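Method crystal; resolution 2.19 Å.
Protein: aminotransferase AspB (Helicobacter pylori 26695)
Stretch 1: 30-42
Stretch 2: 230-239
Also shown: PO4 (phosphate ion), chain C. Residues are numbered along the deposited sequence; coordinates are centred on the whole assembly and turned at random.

Stretch 1, residues 30-42: IGEPQFETPKFIQ
Stretch 2 230-239: SKRSSAPGLR

Loops distant in sequence often pack around a single well-placed hydrogen bond, with van der Waals contacts filling the space around it. The aminotransferase AspB from Helicobacter pylori offers a compact example, in which residues 30-42, an extended loop running into a helix that begins at K39, meet residues 230-239 and bury 384 Å² between them. The register is set by T37 and S234, whose CA atoms lie 5.4 Å apart.

Stretch 2 opens with helical phi/psi from S230 to R232. S230 (chi1 m) lies out of reach of the partner loop and serves a phosphate ion, probably from the crystallisation liquor, donating from OG to PO4 O3 at 2.7 Å. K231 (m, t, t, p) leaves its backbone sideways, but its end comes nearer the other stretch. Its NZ remains 3.9 Å from G31 O, too far for direct bonding, and a water closes the gap: it accepts from K231 NZ at 3.2 Å and donates to G31 O at 2.9 Å. R232 extends its side chain (chi1 to chi3 all t) out of reach of stretch 1.

At S233 (phi/psi -117/14, chi1 m) the backbone itself comes close to stretch 1. Its carbonyl O approaches P38 CD at 3.4 Å, while its CB lies 4.3 Å from I41 CD1.

S234 is the pivot, with 84 Å² covered by the other stretch. Its phi/psi of 45/46 is left-handed, and its CA-to-CB bond points toward stretch 1. The carbonyl S234 O accepts a 2.7 Å hydrogen bond from T37 OG1, whose chi1 is m, and it also receives a CA-H...O contact from T37 CA at 3.5 Å. One acceptor thus engages both the side chain and the backbone of the same threonine. The serine side chain, also m, meets different neighbours: S234 OG lies 3.7 Å from F35 CD2, at the edge of the ring and near its plane, and 4.3 Å from P33 CB, while S234 CB is 3.9 Å from E36 O. F35 (chi1 m, chi2 -60°) directs its CA-to-CB bond toward stretch 2.

A235 (-138/55) continues the packing with a methyl-to-methyl approach of 4.2 Å between A235 CB and T37 CG2. The chain then turns through a 3-10 segment, P236 to L238, in which L238 N bonds to A235 O at 3.2 Å. L238 (m, t) points toward stretch 1, and its CD1 packs 3.8 Å from CG2 of I41 (m, t) on the partner helix. This apolar pair adds to the polar contact at T37, which is itself tied to the helix by Q42 NE2 donating to T37 O at 2.9 Å.

R239 (53/60; chi1 to chi3 all m) turns back to stretch 2 itself. Its NH1 donates to P236 O at 3.1 Å and to PO4 O3 at 3.1 Å, while R239 NH2 reaches PO4 O2 at 2.8 Å, so the phosphate joins both ends of the stretch.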

# COMPACT_ATOMS: atom_id res chain seq x y z
N ILE A 30 19.69 7.06 -12.21
CA ILE A 30 18.67 6.92 -11.14
C ILE A 30 18.65 8.01 -10.03
O ILE A 30 19.64 8.21 -9.32
CB ILE A 30 18.81 5.53 -10.45
CG1 ILE A 30 17.63 5.26 -9.51
CG2 ILE A 30 20.16 5.42 -9.69
CD1 ILE A 30 16.24 5.50 -10.13
N GLY A 31 17.49 8.68 -9.85
CA GLY A 31 17.34 9.74 -8.85
C GLY A 31 17.08 9.24 -7.43
O GLY A 31 16.07 9.60 -6.83
N GLU A 32 18.01 8.45 -6.89
CA GLU A 32 17.88 7.85 -5.55
C GLU A 32 19.18 8.00 -4.72
O GLU A 32 20.18 7.32 -5.00
CB GLU A 32 17.46 6.36 -5.68
CG GLU A 32 16.08 6.15 -6.39
CD GLU A 32 15.67 4.68 -6.60
OE1 GLU A 32 16.53 3.77 -6.48
OE2 GLU A 32 14.46 4.44 -6.89
N PRO A 33 19.16 8.88 -3.70
CA PRO A 33 20.26 9.26 -2.77
C PRO A 33 21.17 8.11 -2.34
O PRO A 33 20.71 7.01 -2.06
CB PRO A 33 19.53 9.86 -1.57
N GLN A 34 22.47 8.39 -2.29
CA GLN A 34 23.47 7.38 -1.96
C GLN A 34 24.14 7.64 -0.60
O GLN A 34 25.38 7.66 -0.51
CB GLN A 34 24.54 7.37 -3.08
CG GLN A 34 23.98 7.14 -4.50
CD GLN A 34 23.28 5.79 -4.67
OE1 GLN A 34 23.91 4.74 -4.57
NE2 GLN A 34 21.97 5.82 -4.96
N PHE A 35 23.33 7.83 0.44
CA PHE A 35 23.84 8.14 1.77
C PHE A 35 23.24 7.20 2.79
O PHE A 35 22.20 6.61 2.55
CB PHE A 35 23.47 9.58 2.15
CG PHE A 35 23.87 10.59 1.12
CD1 PHE A 35 25.20 10.75 0.76
CD2 PHE A 35 22.92 11.41 0.52
CE1 PHE A 35 25.58 11.68 -0.20
CE2 PHE A 35 23.30 12.34 -0.43
CZ PHE A 35 24.63 12.47 -0.79
N GLU A 36 23.90 7.07 3.92
CA GLU A 36 23.42 6.21 4.99
C GLU A 36 22.27 6.89 5.71
O GLU A 36 22.15 8.12 5.73
CB GLU A 36 24.54 5.93 5.99
CG GLU A 36 25.72 5.16 5.43
CD GLU A 36 25.38 3.74 4.96
OE1 GLU A 36 24.47 3.09 5.53
OE2 GLU A 36 26.06 3.26 4.03
N THR A 37 21.37 6.08 6.25
CA THR A 37 20.26 6.61 7.03
C THR A 37 20.84 7.07 8.38
O THR A 37 21.63 6.34 8.98
CB THR A 37 19.17 5.55 7.22
OG1 THR A 37 18.59 5.27 5.94
CG2 THR A 37 18.09 6.05 8.21
N PRO A 38 20.49 8.28 8.84
CA PRO A 38 21.03 8.75 10.12
C PRO A 38 20.81 7.77 11.27
O PRO A 38 19.72 7.20 11.41
CB PRO A 38 20.27 10.05 10.37
CG PRO A 38 20.00 10.55 8.97
CD PRO A 38 19.69 9.32 8.19
N LYS A 39 21.85 7.59 12.08
CA LYS A 39 21.83 6.66 13.22
C LYS A 39 20.62 6.80 14.13
O LYS A 39 20.02 5.78 14.52
CB LYS A 39 23.08 6.84 14.08
CG LYS A 39 23.37 5.64 14.96
CD LYS A 39 24.14 5.97 16.22
CE LYS A 39 24.27 4.73 17.10
NZ LYS A 39 24.57 5.12 18.51
N PHE A 40 20.25 8.04 14.49
CA PHE A 40 19.13 8.23 15.43
C PHE A 40 17.80 7.66 14.91
O PHE A 40 16.96 7.22 15.69
CB PHE A 40 18.97 9.70 15.86
CG PHE A 40 18.22 10.57 14.87
CD1 PHE A 40 18.88 11.17 13.80
CD2 PHE A 40 16.87 10.87 15.07
CE1 PHE A 40 18.20 11.99 12.91
CE2 PHE A 40 16.18 11.69 14.19
CZ PHE A 40 16.85 12.26 13.10
N ILE A 41 17.63 7.69 13.59
CA ILE A 41 16.45 7.14 12.92
C ILE A 41 16.47 5.61 13.04
O ILE A 41 15.48 4.99 13.42
CB ILE A 41 16.41 7.61 11.44
CG1 ILE A 41 16.16 9.12 11.40
CG2 ILE A 41 15.35 6.89 10.65
CD1 ILE A 41 16.32 9.72 10.04
N GLN A 42 17.64 5.02 12.76
CA GLN A 42 17.83 3.59 12.90
C GLN A 42 17.62 3.13 14.33
O GLN A 42 17.02 2.09 14.55
CB GLN A 42 19.22 3.19 12.43
CG GLN A 42 19.53 3.47 10.94
CD GLN A 42 20.80 2.78 10.49
OE1 GLN A 42 20.97 1.58 10.74
NE2 GLN A 42 21.70 3.52 9.80
N SER A 230 11.49 10.46 1.96
CA SER A 230 12.54 9.69 1.31
C SER A 230 13.81 10.42 0.98
O SER A 230 14.89 9.91 1.27
CB SER A 230 11.98 9.03 0.04
OG SER A 230 10.85 8.24 0.37
N LYS A 231 13.69 11.59 0.35
CA LYS A 231 14.87 12.36 -0.09
C LYS A 231 15.41 13.23 1.02
O LYS A 231 16.63 13.29 1.25
CB LYS A 231 14.55 13.17 -1.34
CG LYS A 231 14.42 12.25 -2.56
CD LYS A 231 13.53 12.84 -3.62
CE LYS A 231 13.41 11.91 -4.82
NZ LYS A 231 13.11 10.50 -4.47
N ARG A 232 14.49 13.85 1.74
CA ARG A 232 14.81 14.71 2.87
C ARG A 232 15.72 14.04 3.90
O ARG A 232 16.66 14.68 4.40
CB ARG A 232 13.50 15.10 3.57
CG ARG A 232 13.65 15.94 4.79
CD ARG A 232 12.31 16.25 5.43
NE ARG A 232 12.50 17.22 6.51
CZ ARG A 232 12.70 16.93 7.80
NH1 ARG A 232 12.68 15.68 8.26
NH2 ARG A 232 12.89 17.92 8.65
N SER A 233 15.43 12.78 4.24
CA SER A 233 16.14 12.11 5.33
C SER A 233 16.95 10.89 4.94
O SER A 233 17.38 10.15 5.81
CB SER A 233 15.13 11.72 6.40
OG SER A 233 14.30 12.83 6.77
N SER A 234 17.19 10.68 3.65
CA SER A 234 17.90 9.48 3.16
C SER A 234 17.37 8.21 3.84
O SER A 234 18.15 7.34 4.31
CB SER A 234 19.41 9.60 3.35
OG SER A 234 19.94 10.72 2.67
N ALA A 235 16.04 8.12 3.89
CA ALA A 235 15.33 7.02 4.51
C ALA A 235 14.13 6.58 3.67
O ALA A 235 13.02 6.55 4.20
CB ALA A 235 14.84 7.45 5.91
N PRO A 236 14.34 6.24 2.37
CA PRO A 236 13.24 5.78 1.52
C PRO A 236 12.59 4.50 2.03
O PRO A 236 11.41 4.31 1.81
CB PRO A 236 13.92 5.52 0.16
CG PRO A 236 15.34 5.27 0.50
CD PRO A 236 15.62 6.23 1.63
N GLY A 237 13.34 3.66 2.75
CA GLY A 237 12.77 2.44 3.32
C GLY A 237 11.65 2.62 4.34
O GLY A 237 10.88 1.70 4.59
N LEU A 238 11.57 3.80 4.96
CA LEU A 238 10.53 4.07 5.95
C LEU A 238 9.13 4.17 5.32
O LEU A 238 8.14 3.89 6.00
CB LEU A 238 10.86 5.35 6.76
CG LEU A 238 12.02 5.25 7.76
CD1 LEU A 238 12.32 6.60 8.38
CD2 LEU A 238 11.77 4.23 8.88
N ARG A 239 9.06 4.52 4.03
CA ARG A 239 7.80 4.67 3.30
C ARG A 239 6.88 5.61 4.07
O ARG A 239 5.80 5.22 4.49
CB ARG A 239 7.10 3.31 3.06
CG ARG A 239 7.96 2.18 2.55
CD ARG A 239 8.71 2.45 1.23
NE ARG A 239 7.89 3.08 0.21
CZ ARG A 239 8.05 4.29 -0.34
NH1 ARG A 239 9.04 5.10 -0.01
NH2 ARG A 239 7.18 4.68 -1.25
P PO4 C . 8.37 8.17 -2.39
O1 PO4 C . 7.80 9.09 -1.35
O2 PO4 C . 7.40 7.09 -2.73
O3 PO4 C . 9.60 7.52 -1.87
O4 PO4 C . 8.61 8.96 -3.64
O HOH W 1 13.40 8.35 -6.78